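Local coordinates for protein cytosol aminopeptidase (Coxiella burnetii, PDB 3IJ3) that probably removes amino-terminal residues from peptides as a manganese-dependent aminopeptidase of the M17 family, at residues Y220-A225 against R336-D341; V318-R321 against T325-I328; T246-G251 against A344-E349; S187-A192 against I300-N305. One frame throughout, in Å; residues are numbered along the deposited sequence. Where two conformers were deposited one is given.

Interaction 1: Y220-A225 against R336-D341. With SO4 (sulfate ion), chain D; SO4 (sulfate ion), chain F.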
loop_
_atom_site.group_PDB
_atom_site.type_symbol
_atom_site.label_atom_id
_atom_site.label_comp_id
_atom_site.label_asym_id
_atom_site.label_seq_id
_atom_site.Cartn_x
_atom_site.Cartn_y
_atom_site.Cartn_z
ATOM N N TYR A 220 32.241 -8.276 0.379
ATOM C CA TYR A 220 31.975 -9.170 -0.723
ATOM C C TYR A 220 30.511 -9.632 -0.773
ATOM O O TYR A 220 29.898 -9.619 -1.838
ATOM C CB TYR A 220 32.899 -10.378 -0.684
ATOM C CG TYR A 220 32.582 -11.363 -1.764
ATOM C CD1 TYR A 220 32.971 -11.115 -3.064
ATOM C CD2 TYR A 220 31.859 -12.529 -1.496
ATOM C CE1 TYR A 220 32.651 -12.014 -4.101
ATOM C CE2 TYR A 220 31.541 -13.419 -2.514
ATOM C CZ TYR A 220 31.946 -13.154 -3.805
ATOM O OH TYR A 220 31.614 -14.020 -4.817
ATOM N N ALA A 221 29.955 -10.028 0.363
ATOM C CA ALA A 221 28.564 -10.540 0.392
ATOM C C ALA A 221 27.569 -9.507 -0.142
ATOM O O ALA A 221 26.697 -9.830 -0.960
ATOM C CB ALA A 221 28.176 -11.001 1.821
ATOM N N VAL A 222 27.729 -8.261 0.276
ATOM C CA VAL A 222 26.826 -7.194 -0.171
ATOM C C VAL A 222 26.954 -6.925 -1.657
ATOM O O VAL A 222 25.962 -6.834 -2.348
ATOM C CB VAL A 222 27.032 -5.893 0.640
ATOM C CG1 VAL A 222 26.299 -4.710 0.039
ATOM C CG2 VAL A 222 26.598 -6.096 2.084
ATOM N N GLY A 223 28.177 -6.830 -2.154
ATOM C CA GLY A 223 28.378 -6.490 -3.543
ATOM C C GLY A 223 28.463 -7.578 -4.570
ATOM O O GLY A 223 28.527 -7.268 -5.757
ATOM N N ARG A 224 28.337 -8.840 -4.170
ATOM C CA ARG A 224 28.590 -9.924 -5.110
ATOM C C ARG A 224 27.584 -10.081 -6.240
ATOM O O ARG A 224 27.927 -10.673 -7.253
ATOM C CB ARG A 224 28.748 -11.241 -4.383
ATOM C CG ARG A 224 27.479 -11.734 -3.874
ATOM C CD ARG A 224 27.651 -13.000 -3.011
ATOM N NE ARG A 224 26.338 -13.590 -2.887
ATOM C CZ ARG A 224 25.872 -14.254 -1.836
ATOM N NH1 ARG A 224 26.600 -14.409 -0.722
ATOM N NH2 ARG A 224 24.623 -14.705 -1.878
ATOM N N ALA A 225 26.365 -9.548 -6.077
ATOM C CA ALA A 225 25.329 -9.658 -7.087
ATOM C C ALA A 225 25.468 -8.664 -8.214
ATOM O O ALA A 225 24.868 -8.850 -9.253
ATOM C CB ALA A 225 23.923 -9.505 -6.443
ATOM N N ARG A 336 25.968 -0.332 6.557
ATOM C CA ARG A 336 26.608 -0.638 7.850
ATOM C C ARG A 336 27.370 -1.958 7.790
ATOM O O ARG A 336 28.370 -2.131 8.489
ATOM C CB ARG A 336 25.557 -0.647 8.953
ATOM C CG ARG A 336 24.605 -1.816 8.919
ATOM C CD ARG A 336 23.298 -1.571 9.687
ATOM N NE ARG A 336 22.493 -0.518 9.090
ATOM C CZ ARG A 336 21.272 -0.176 9.525
ATOM N NH1 ARG A 336 20.710 -0.786 10.571
ATOM N NH2 ARG A 336 20.617 0.803 8.937
ATOM N N VAL A 337 26.867 -2.901 6.970
ATOM C CA VAL A 337 27.526 -4.228 6.811
ATOM C C VAL A 337 28.910 -4.069 6.140
ATOM O O VAL A 337 29.914 -4.610 6.643
ATOM C CB VAL A 337 26.629 -5.227 6.060
ATOM C CG1 VAL A 337 27.358 -6.570 5.795
ATOM C CG2 VAL A 337 25.307 -5.465 6.830
ATOM N N VAL A 338 28.975 -3.274 5.065
ATOM C CA VAL A 338 30.261 -3.079 4.382
ATOM C C VAL A 338 31.187 -2.222 5.236
ATOM O O VAL A 338 32.399 -2.481 5.279
ATOM C CB VAL A 338 30.138 -2.581 2.927
ATOM C CG1 VAL A 338 29.177 -3.540 2.152
ATOM C CG2 VAL A 338 29.670 -1.109 2.827
ATOM N N LEU A 339 30.626 -1.240 5.933
ATOM C CA LEU A 339 31.427 -0.382 6.830
ATOM C C LEU A 339 32.044 -1.181 7.979
ATOM O O LEU A 339 33.138 -0.865 8.426
ATOM C CB LEU A 339 30.594 0.770 7.390
ATOM C CG LEU A 339 30.287 1.879 6.394
ATOM C CD1 LEU A 339 29.280 2.873 6.999
ATOM C CD2 LEU A 339 31.568 2.588 5.948
ATOM N N ALA A 340 31.335 -2.198 8.466
ATOM C CA ALA A 340 31.838 -3.040 9.571
ATOM C C ALA A 340 33.205 -3.639 9.266
ATOM O O ALA A 340 34.076 -3.687 10.142
ATOM C CB ALA A 340 30.828 -4.163 9.915
ATOM N N ASP A 341 33.397 -4.104 8.034
ATOM C CA ASP A 341 34.690 -4.643 7.632
ATOM C C ASP A 341 35.766 -3.568 7.529
ATOM O O ASP A 341 36.912 -3.804 7.905
ATOM C CB ASP A 341 34.590 -5.394 6.311
ATOM C CG ASP A 341 34.220 -6.859 6.489
ATOM O OD1 ASP A 341 34.047 -7.314 7.641
ATOM O OD2 ASP A 341 34.176 -7.569 5.458
HETATM S S SO4 D . 22.755 1.552 5.781
HETATM O O1 SO4 D . 22.472 0.989 4.467
HETATM O O2 SO4 D . 23.272 0.443 6.596
HETATM O O3 SO4 D . 23.709 2.627 5.577
HETATM O O4 SO4 D . 21.518 2.075 6.398
HETATM S S SO4 F . 17.249 0.235 11.058
HETATM O O1 SO4 F . 16.171 0.250 10.068
HETATM O O2 SO4 F . 17.823 -1.103 11.182
HETATM O O3 SO4 F . 18.299 1.189 10.762
HETATM O O4 SO4 F . 16.657 0.618 12.344
#
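Val222 alone carries the 220-225 side of this contact, set against Val337 and Val338 on the first turns of helix 335-347, while Arg336 next door turns away to grip two sulfate ions. The side chains of Val338 and Val222 cross at about a right angle, with Val338 CG1 3.5 Å from Val222 CB and beside both its methyls. Val222 CG2 also reaches CG1 of Val337 at 3.8 Å. The torsion matters here: Val338 CG1 lies beside its own backbone N (chi1 -53°), which turns that methyl to face helix 217-223.

At Arg336 the guanidinium is bound at its edge, in plane, by two anions. Its NE and its backbone N both donate to O2 of the chain D sulfate, each at 2.8 Å, and NH2 adds O4 at 3.0 Å. NH1 donates to O2 and O3 of the chain F sulfate, and NH2 shares that O3. A bend at chi3 (65°) turns NE to the same sulfate oxygen, O2, that the backbone N holds. Gly335 N and Lys250 NZ also bond to the chain D ion.

The valines thus make an apolar seam without a hydrogen bond beside an anion pocket at a helix start, where the helix dipole probably helps. In M17 relatives the signature arginine holds a bicarbonate, and this sulfate may mark the same place.

Interaction 2: V318-R321 against T325-I328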
loop_
_atom_site.group_PDB
_atom_site.type_symbol
_atom_site.label_atom_id
_atom_site.label_comp_id
_atom_site.label_asym_id
_atom_site.label_seq_id
_atom_site.Cartn_x
_atom_site.Cartn_y
_atom_site.Cartn_z
ATOM N N VAL A 318 26.331 -13.527 7.347
ATOM C CA VAL A 318 27.521 -13.011 6.705
ATOM C C VAL A 318 28.646 -12.990 7.715
ATOM O O VAL A 318 28.451 -12.555 8.847
ATOM C CB VAL A 318 27.243 -11.583 6.200
ATOM C CG1 VAL A 318 28.499 -10.915 5.679
ATOM C CG2 VAL A 318 26.097 -11.612 5.126
ATOM N N GLN A 319 29.800 -13.531 7.317
ATOM C CA GLN A 319 30.987 -13.531 8.146
ATOM C C GLN A 319 31.601 -12.140 8.039
ATOM O O GLN A 319 31.336 -11.417 7.084
ATOM C CB GLN A 319 31.991 -14.579 7.662
ATOM C CG GLN A 319 31.448 -16.026 7.640
ATOM C CD GLN A 319 31.232 -16.609 9.036
ATOM O OE1 GLN A 319 32.001 -16.336 9.947
ATOM N NE2 GLN A 319 30.193 -17.442 9.192
ATOM N N THR A 320 32.402 -11.757 9.023
ATOM C CA THR A 320 33.048 -10.440 9.003
ATOM C C THR A 320 34.547 -10.543 9.282
ATOM O O THR A 320 35.029 -11.519 9.826
ATOM C CB THR A 320 32.456 -9.482 10.073
ATOM O OG1 THR A 320 32.671 -10.035 11.371
ATOM C CG2 THR A 320 30.954 -9.216 9.865
ATOM N N ARG A 321 35.274 -9.501 8.913
ATOM C CA ARG A 321 36.695 -9.440 9.176
ATOM C C ARG A 321 36.976 -9.480 10.687
ATOM O O ARG A 321 38.005 -9.993 11.107
ATOM C CB ARG A 321 37.285 -8.190 8.545
ATOM C CG ARG A 321 38.798 -8.059 8.728
ATOM C CD ARG A 321 39.351 -7.075 7.770
ATOM N NE ARG A 321 40.808 -6.953 7.827
ATOM C CZ ARG A 321 41.661 -7.818 7.290
ATOM N NH1 ARG A 321 41.233 -8.931 6.732
ATOM N NH2 ARG A 321 42.974 -7.593 7.363
ATOM N N THR A 325 29.477 -12.766 13.496
ATOM C CA THR A 325 28.525 -13.202 12.455
ATOM C C THR A 325 27.335 -12.230 12.450
ATOM O O THR A 325 26.861 -11.841 13.507
ATOM C CB THR A 325 28.059 -14.641 12.650
ATOM O OG1 THR A 325 27.588 -14.834 13.985
ATOM C CG2 THR A 325 29.233 -15.602 12.350
ATOM N N ILE A 326 26.863 -11.862 11.259
ATOM C CA ILE A 326 25.731 -10.953 11.112
ATOM C C ILE A 326 24.592 -11.659 10.384
ATOM O O ILE A 326 24.785 -12.172 9.281
ATOM C CB ILE A 326 26.089 -9.764 10.229
ATOM C CG1 ILE A 326 27.324 -9.039 10.763
ATOM C CG2 ILE A 326 24.925 -8.814 10.143
ATOM C CD1 ILE A 326 27.888 -8.129 9.692
ATOM N N GLU A 327 23.434 -11.704 11.012
ATOM C CA GLU A 327 22.252 -12.244 10.380
ATOM C C GLU A 327 21.610 -11.090 9.623
ATOM O O GLU A 327 21.251 -10.056 10.221
ATOM C CB GLU A 327 21.273 -12.816 11.390
ATOM C CG GLU A 327 20.024 -13.418 10.681
ATOM C CD GLU A 327 18.988 -13.991 11.623
ATOM O OE1 GLU A 327 18.980 -13.623 12.828
ATOM O OE2 GLU A 327 18.159 -14.821 11.143
ATOM N N ILE A 328 21.410 -11.270 8.330
ATOM C CA ILE A 328 20.802 -10.236 7.508
ATOM C C ILE A 328 19.285 -10.274 7.646
ATOM O O ILE A 328 18.609 -11.238 7.226
ATOM C CB ILE A 328 21.172 -10.392 6.017
ATOM C CG1 ILE A 328 22.699 -10.393 5.834
ATOM C CG2 ILE A 328 20.488 -9.270 5.157
ATOM C CD1 ILE A 328 23.414 -9.138 6.434
#
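Val318 and Ile326 face each other as the antiparallel hydrogen-bonded pair of a short beta hairpin, strands 317-319 and 325-327. Val318 N donates to Ile326 O at 2.8 Å and Ile326 N returns the bond to Val318 O at 3.0 Å, both nearly straight with an N-H...O angle of 166°. On the face that carries Val318 and Ile326, the methyl CG2 of Val318 lies 3.7 Å from CG1 of Ile328, just past the end of the strand. On the other face Gln319 and Thr325 run side by side, pointing the same way; Gln319 folds at chi2 (-70°), which lays its amide along CG2 of Thr325, with OE1 at 3.7 Å.

The next shell fixes these groups. Val318 rests on Ala218 and Ala221 of helix 217-223. Strand 325-327 has strand 417-418 as its parallel partner on the far edge, and Asp416 OD2 takes the N-H of Thr325. The hydroxyl of Thr325 bonds to Tyr143 O of a second subunit, so the hairpin also belongs to a subunit interface of the six-chain assembly.

Near the turn, Thr320 OG1 is bonded to Lys324 O. With that hydroxyl set between backbone N and carbonyl carbon (chi1 61°), CG2 of Thr320 lies beside the backbone N and meets CD1 of Ile326 crosswise at 3.3 Å, tighter than ordinary carbon contact.

Interaction 3: T246-G251 against A344-E349. With SO4 (sulfate ion), chain D.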
loop_
_atom_site.group_PDB
_atom_site.type_symbol
_atom_site.label_atom_id
_atom_site.label_comp_id
_atom_site.label_asym_id
_atom_site.label_seq_id
_atom_site.Cartn_x
_atom_site.Cartn_y
_atom_site.Cartn_z
ATOM N N THR A 246 42.221 8.028 10.605
ATOM C CA THR A 246 41.686 7.134 9.593
ATOM C C THR A 246 40.255 7.520 9.254
ATOM O O THR A 246 39.391 7.650 10.156
ATOM C CB THR A 246 41.758 5.642 10.040
ATOM O OG1 THR A 246 43.126 5.281 10.294
ATOM C CG2 THR A 246 41.117 4.674 8.945
ATOM N N LEU A 247 40.011 7.718 7.952
ATOM C CA LEU A 247 38.724 8.109 7.422
ATOM C C LEU A 247 38.117 6.915 6.693
ATOM O O LEU A 247 38.813 6.204 5.963
ATOM C CB LEU A 247 38.889 9.260 6.437
ATOM C CG LEU A 247 39.659 10.491 6.930
ATOM C CD1 LEU A 247 39.721 11.572 5.797
ATOM C CD2 LEU A 247 39.069 11.062 8.227
ATOM N N VAL A 248 36.834 6.693 6.928
ATOM C CA VAL A 248 36.106 5.602 6.335
ATOM C C VAL A 248 34.857 6.148 5.652
ATOM O O VAL A 248 34.125 6.963 6.212
ATOM C CB VAL A 248 35.740 4.585 7.397
ATOM C CG1 VAL A 248 34.940 3.397 6.766
ATOM C CG2 VAL A 248 36.989 4.072 8.140
ATOM N N GLY A 249 34.607 5.731 4.412
ATOM C CA GLY A 249 33.431 6.199 3.702
ATOM C C GLY A 249 32.645 5.120 2.962
ATOM O O GLY A 249 33.216 4.296 2.267
ATOM N N LYS A 250 31.328 5.150 3.122
ATOM C CA LYS A 250 30.430 4.194 2.479
ATOM C C LYS A 250 30.342 4.459 0.978
ATOM O O LYS A 250 29.806 5.484 0.552
ATOM C CB LYS A 250 29.050 4.275 3.130
ATOM C CG LYS A 250 27.945 3.426 2.453
ATOM C CD LYS A 250 26.593 3.728 3.082
ATOM C CE LYS A 250 25.430 3.257 2.209
ATOM N NZ LYS A 250 24.103 3.699 2.795
ATOM N N GLY A 251 30.843 3.509 0.183
ATOM C CA GLY A 251 30.861 3.618 -1.263
ATOM C C GLY A 251 29.856 2.728 -1.963
ATOM O O GLY A 251 30.226 1.963 -2.848
ATOM N N ALA A 344 36.688 -2.667 11.122
ATOM C CA ALA A 344 37.465 -3.743 11.731
ATOM C C ALA A 344 38.922 -3.626 11.283
ATOM O O ALA A 344 39.856 -3.869 12.066
ATOM C CB ALA A 344 36.879 -5.130 11.352
ATOM N N GLU A 345 39.122 -3.253 10.027
ATOM C CA GLU A 345 40.478 -3.042 9.508
ATOM C C GLU A 345 41.127 -1.798 10.125
ATOM O O GLU A 345 42.291 -1.835 10.546
ATOM C CB GLU A 345 40.442 -2.917 7.991
ATOM C CG GLU A 345 41.796 -2.610 7.344
ATOM C CD GLU A 345 42.829 -3.720 7.468
ATOM O OE1 GLU A 345 42.561 -4.794 8.050
ATOM O OE2 GLU A 345 43.957 -3.505 6.966
ATOM N N ALA A 346 40.381 -0.697 10.186
ATOM C CA ALA A 346 40.885 0.551 10.742
ATOM C C ALA A 346 41.358 0.391 12.194
ATOM O O ALA A 346 42.397 0.929 12.580
ATOM C CB ALA A 346 39.790 1.645 10.675
ATOM N N VAL A 347 40.591 -0.332 12.995
ATOM C CA VAL A 347 40.901 -0.469 14.426
ATOM C C VAL A 347 42.185 -1.257 14.726
ATOM O O VAL A 347 42.798 -1.053 15.767
ATOM C CB VAL A 347 39.718 -1.070 15.253
ATOM C CG1 VAL A 347 38.512 -0.133 15.249
ATOM C CG2 VAL A 347 39.383 -2.445 14.788
ATOM N N LYS A 348 42.586 -2.149 13.822
ATOM C CA LYS A 348 43.791 -2.961 14.017
ATOM C C LYS A 348 45.050 -2.140 14.272
ATOM O O LYS A 348 45.957 -2.601 14.954
ATOM C CB LYS A 348 44.031 -3.881 12.817
ATOM C CG LYS A 348 43.020 -5.006 12.663
ATOM C CD LYS A 348 43.370 -5.876 11.455
ATOM C CE LYS A 348 42.351 -6.990 11.233
ATOM N NZ LYS A 348 42.357 -8.046 12.302
ATOM N N GLU A 349 45.107 -0.930 13.732
ATOM C CA GLU A 349 46.266 -0.046 13.909
ATOM C C GLU A 349 46.212 0.819 15.174
ATOM O O GLU A 349 47.134 1.610 15.414
ATOM C CB GLU A 349 46.385 0.896 12.698
ATOM C CG GLU A 349 46.681 0.199 11.397
ATOM C CD GLU A 349 46.903 1.160 10.247
ATOM O OE1 GLU A 349 46.090 2.101 10.081
ATOM O OE2 GLU A 349 47.872 0.935 9.472
HETATM S S SO4 D . 22.755 1.552 5.781
HETATM O O1 SO4 D . 22.472 0.989 4.467
HETATM O O2 SO4 D . 23.272 0.443 6.596
HETATM O O3 SO4 D . 23.709 2.627 5.577
HETATM O O4 SO4 D . 21.518 2.075 6.398
HETATM O O HOH W 1 43.666 2.724 10.845
#
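The carboxylate of Glu349 presents its OE1 oxygen to Thr246, and one water joins the two. Thr246 OG1 gives its proton to the water at 2.7 Å; the water in turn donates to Glu349 OE1 at 2.6 Å and to Ala346 O at 2.8 Å. Three bonds therefore hold the water between strand and helix segment. Arg297 also reaches OE1, and Lys236 pairs with OE2, which should keep the carboxylate ionised and its rotation fixed.

Beside the water-bridged part the contact is apolar. Because Thr246 places OG1 beside its backbone N (chi1 -59°), its methyl CG2 comes to lie against CB of Ala346 at 3.7 Å. Val248, one side chain further along the same face, adds only a distant touch.

At the other end of 246-251 Lys250 stretches out fully, and its NZ donates to O3 of the chain D sulfate at 3.0 Å; it also pairs with Asp273, its fellow in the lithium site.

Strands 295-305 and 353-359, both parallel to strand 244-252 between them, are joined through the hairpin 317-327 and helix 335-347: a beta-alpha-beta crossover with an inserted hairpin, packed over a central strand whose far end carries Lys250 of the lithium site.

Interaction 4: S187-A192 against I300-N305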
loop_
_atom_site.group_PDB
_atom_site.type_symbol
_atom_site.label_atom_id
_atom_site.label_comp_id
_atom_site.label_asym_id
_atom_site.label_seq_id
_atom_site.Cartn_x
_atom_site.Cartn_y
_atom_site.Cartn_z
ATOM N N SER A 187 34.909 0.553 -9.737
ATOM C CA SER A 187 36.142 0.809 -10.480
ATOM C C SER A 187 36.369 2.292 -10.703
ATOM O O SER A 187 37.478 2.785 -10.525
ATOM C CB SER A 187 36.110 0.094 -11.836
ATOM O OG SER A 187 36.039 -1.307 -11.656
ATOM N N GLU A 188 35.310 3.008 -11.078
ATOM C CA GLU A 188 35.414 4.445 -11.324
ATOM C C GLU A 188 35.711 5.211 -10.030
ATOM O O GLU A 188 36.427 6.218 -10.034
ATOM C CB GLU A 188 34.171 5.006 -12.003
ATOM C CG GLU A 188 33.965 4.519 -13.436
ATOM C CD GLU A 188 33.365 3.144 -13.569
ATOM O OE1 GLU A 188 32.785 2.591 -12.603
ATOM O OE2 GLU A 188 33.439 2.612 -14.696
ATOM N N LEU A 189 35.152 4.732 -8.932
ATOM C CA LEU A 189 35.389 5.337 -7.627
ATOM C C LEU A 189 36.860 5.094 -7.252
ATOM O O LEU A 189 37.561 6.013 -6.799
ATOM C CB LEU A 189 34.428 4.767 -6.602
ATOM C CG LEU A 189 34.382 5.391 -5.224
ATOM C CD1 LEU A 189 34.158 6.926 -5.349
ATOM C CD2 LEU A 189 33.292 4.714 -4.373
ATOM N N ALA A 190 37.338 3.869 -7.459
ATOM C CA ALA A 190 38.758 3.575 -7.214
ATOM C C ALA A 190 39.664 4.470 -8.061
ATOM O O ALA A 190 40.680 4.992 -7.564
ATOM C CB ALA A 190 39.065 2.085 -7.486
ATOM N N GLN A 191 39.303 4.663 -9.346
ATOM C CA GLN A 191 40.079 5.533 -10.211
ATOM C C GLN A 191 40.105 6.982 -9.704
ATOM O O GLN A 191 41.145 7.662 -9.762
ATOM C CB GLN A 191 39.554 5.465 -11.657
ATOM C CG GLN A 191 40.346 6.343 -12.627
ATOM C CD GLN A 191 41.859 6.020 -12.607
ATOM O OE1 GLN A 191 42.700 6.898 -12.332
ATOM N NE2 GLN A 191 42.195 4.747 -12.827
ATOM N N ALA A 192 38.968 7.467 -9.211
ATOM C CA ALA A 192 38.906 8.825 -8.688
ATOM C C ALA A 192 39.870 8.978 -7.495
ATOM O O ALA A 192 40.580 9.982 -7.364
ATOM C CB ALA A 192 37.441 9.183 -8.268
ATOM N N ILE A 300 37.617 2.920 1.791
ATOM C CA ILE A 300 36.311 2.989 1.135
ATOM C C ILE A 300 35.877 1.625 0.568
ATOM O O ILE A 300 36.489 1.119 -0.392
ATOM C CB ILE A 300 36.311 4.010 -0.037
ATOM C CG1 ILE A 300 36.523 5.430 0.478
ATOM C CG2 ILE A 300 35.024 3.899 -0.865
ATOM C CD1 ILE A 300 36.843 6.465 -0.655
ATOM N N PRO A 301 34.866 1.000 1.204
ATOM C CA PRO A 301 34.265 -0.189 0.616
ATOM C C PRO A 301 33.435 0.310 -0.573
ATOM O O PRO A 301 32.563 1.194 -0.403
ATOM C CB PRO A 301 33.393 -0.765 1.722
ATOM C CG PRO A 301 33.412 0.194 2.833
ATOM C CD PRO A 301 34.369 1.270 2.572
ATOM N N ALA A 302 33.690 -0.235 -1.753
ATOM C CA ALA A 302 33.017 0.217 -2.983
ATOM C C ALA A 302 32.270 -0.963 -3.600
ATOM O O ALA A 302 32.880 -1.958 -4.024
ATOM C CB ALA A 302 34.033 0.839 -3.945
ATOM N N VAL A 303 30.947 -0.867 -3.590
ATOM C CA VAL A 303 30.098 -1.941 -4.082
ATOM C C VAL A 303 28.801 -1.423 -4.691
ATOM O O VAL A 303 28.488 -0.223 -4.598
ATOM C CB VAL A 303 29.628 -2.805 -2.869
ATOM C CG1 VAL A 303 30.781 -3.260 -1.946
ATOM C CG2 VAL A 303 28.574 -2.054 -1.997
ATOM N N GLU A 304 28.085 -2.309 -5.390
ATOM C CA GLU A 304 26.717 -2.020 -5.817
ATOM C C GLU A 304 25.863 -3.010 -5.040
ATOM O O GLU A 304 26.255 -4.172 -4.894
ATOM C CB GLU A 304 26.465 -2.210 -7.336
ATOM C CG GLU A 304 24.971 -1.871 -7.766
ATOM C CD GLU A 304 24.736 -1.760 -9.304
ATOM O OE1 GLU A 304 25.743 -1.777 -10.051
ATOM O OE2 GLU A 304 23.542 -1.652 -9.764
ATOM N N ASN A 305 24.728 -2.558 -4.506
ATOM C CA ASN A 305 23.787 -3.447 -3.822
ATOM C C ASN A 305 22.740 -3.773 -4.870
ATOM O O ASN A 305 21.778 -3.042 -5.046
ATOM C CB ASN A 305 23.178 -2.781 -2.587
ATOM C CG ASN A 305 22.381 -3.748 -1.716
ATOM O OD1 ASN A 305 22.600 -4.975 -1.758
ATOM N ND2 ASN A 305 21.461 -3.198 -0.901
#
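Leu189 touches the strand through one methyl only: CD2 rests across CG2 of Ile300 and CB of Ala302, 4.0 Å from each. Both partners stand on the same face of strand 300-305, two residues apart; Pro301, between them in sequence, has its ring on the other face. The leucine gets there by keeping CG anti to its backbone N (chi1 -172°), which carries the branch straight from helix 186-200 toward the sheet.

This compact patch is buried on all counts. Leu189 also leans on Cys253 and on Ala277 of helix 275-289, Ile300 packs on the same Ala277, and Ile233 of the neighbouring strand supports Ile300 and Ala190. The other side of the segment is looser. Ser187, modelled in two conformations, and Gln191 are on the exposed side of the helix, while Glu188 turns its OE1 back to Gly185 N. Farther along, the strand leaves the helix behind: Glu304, in the conformer given here, forms a salt bridge with Arg313 of a third subunit, and Asn305 ND2 is hydrogen-bonded to OD1 of Asp255, a residue of the lithium site.

The face bearing Pro301 and Val303 is covered by helix 217-223, so the strand has helices on both sides. Between 187-192 and 300-305 there is no hydrogen bond or charge pair; the contact rests on dispersion and exclusion of water, fixing helix against sheet without directional bonds.

How the interactions relate
Helix 335-347 connects interactions 1 and 3, whose centres lie 14 Å apart: Leu339 CD2 packs 3.6 Å from Val248 CG1, and Arg336 and Lys250 share the chain D sulfate. The centres of interactions 1 and 2 are 9 Å apart, and the two are tied by Asp341 OD1 to Arg321 N at 2.8 Å; interaction 2 reaches interaction 3 through the salt bridge of Arg321 NE with Glu345 OE1. Interactions 3 and 4 use neighbouring strands of one sheet, joined where Gly251 O meets Val303 N at 3.0 Å. The lithium ion, in the site of Lys250, Asp255, Asp273 and Glu334, lies about 8 Å from the Val222 side chain and about 12 Å from that of Leu189.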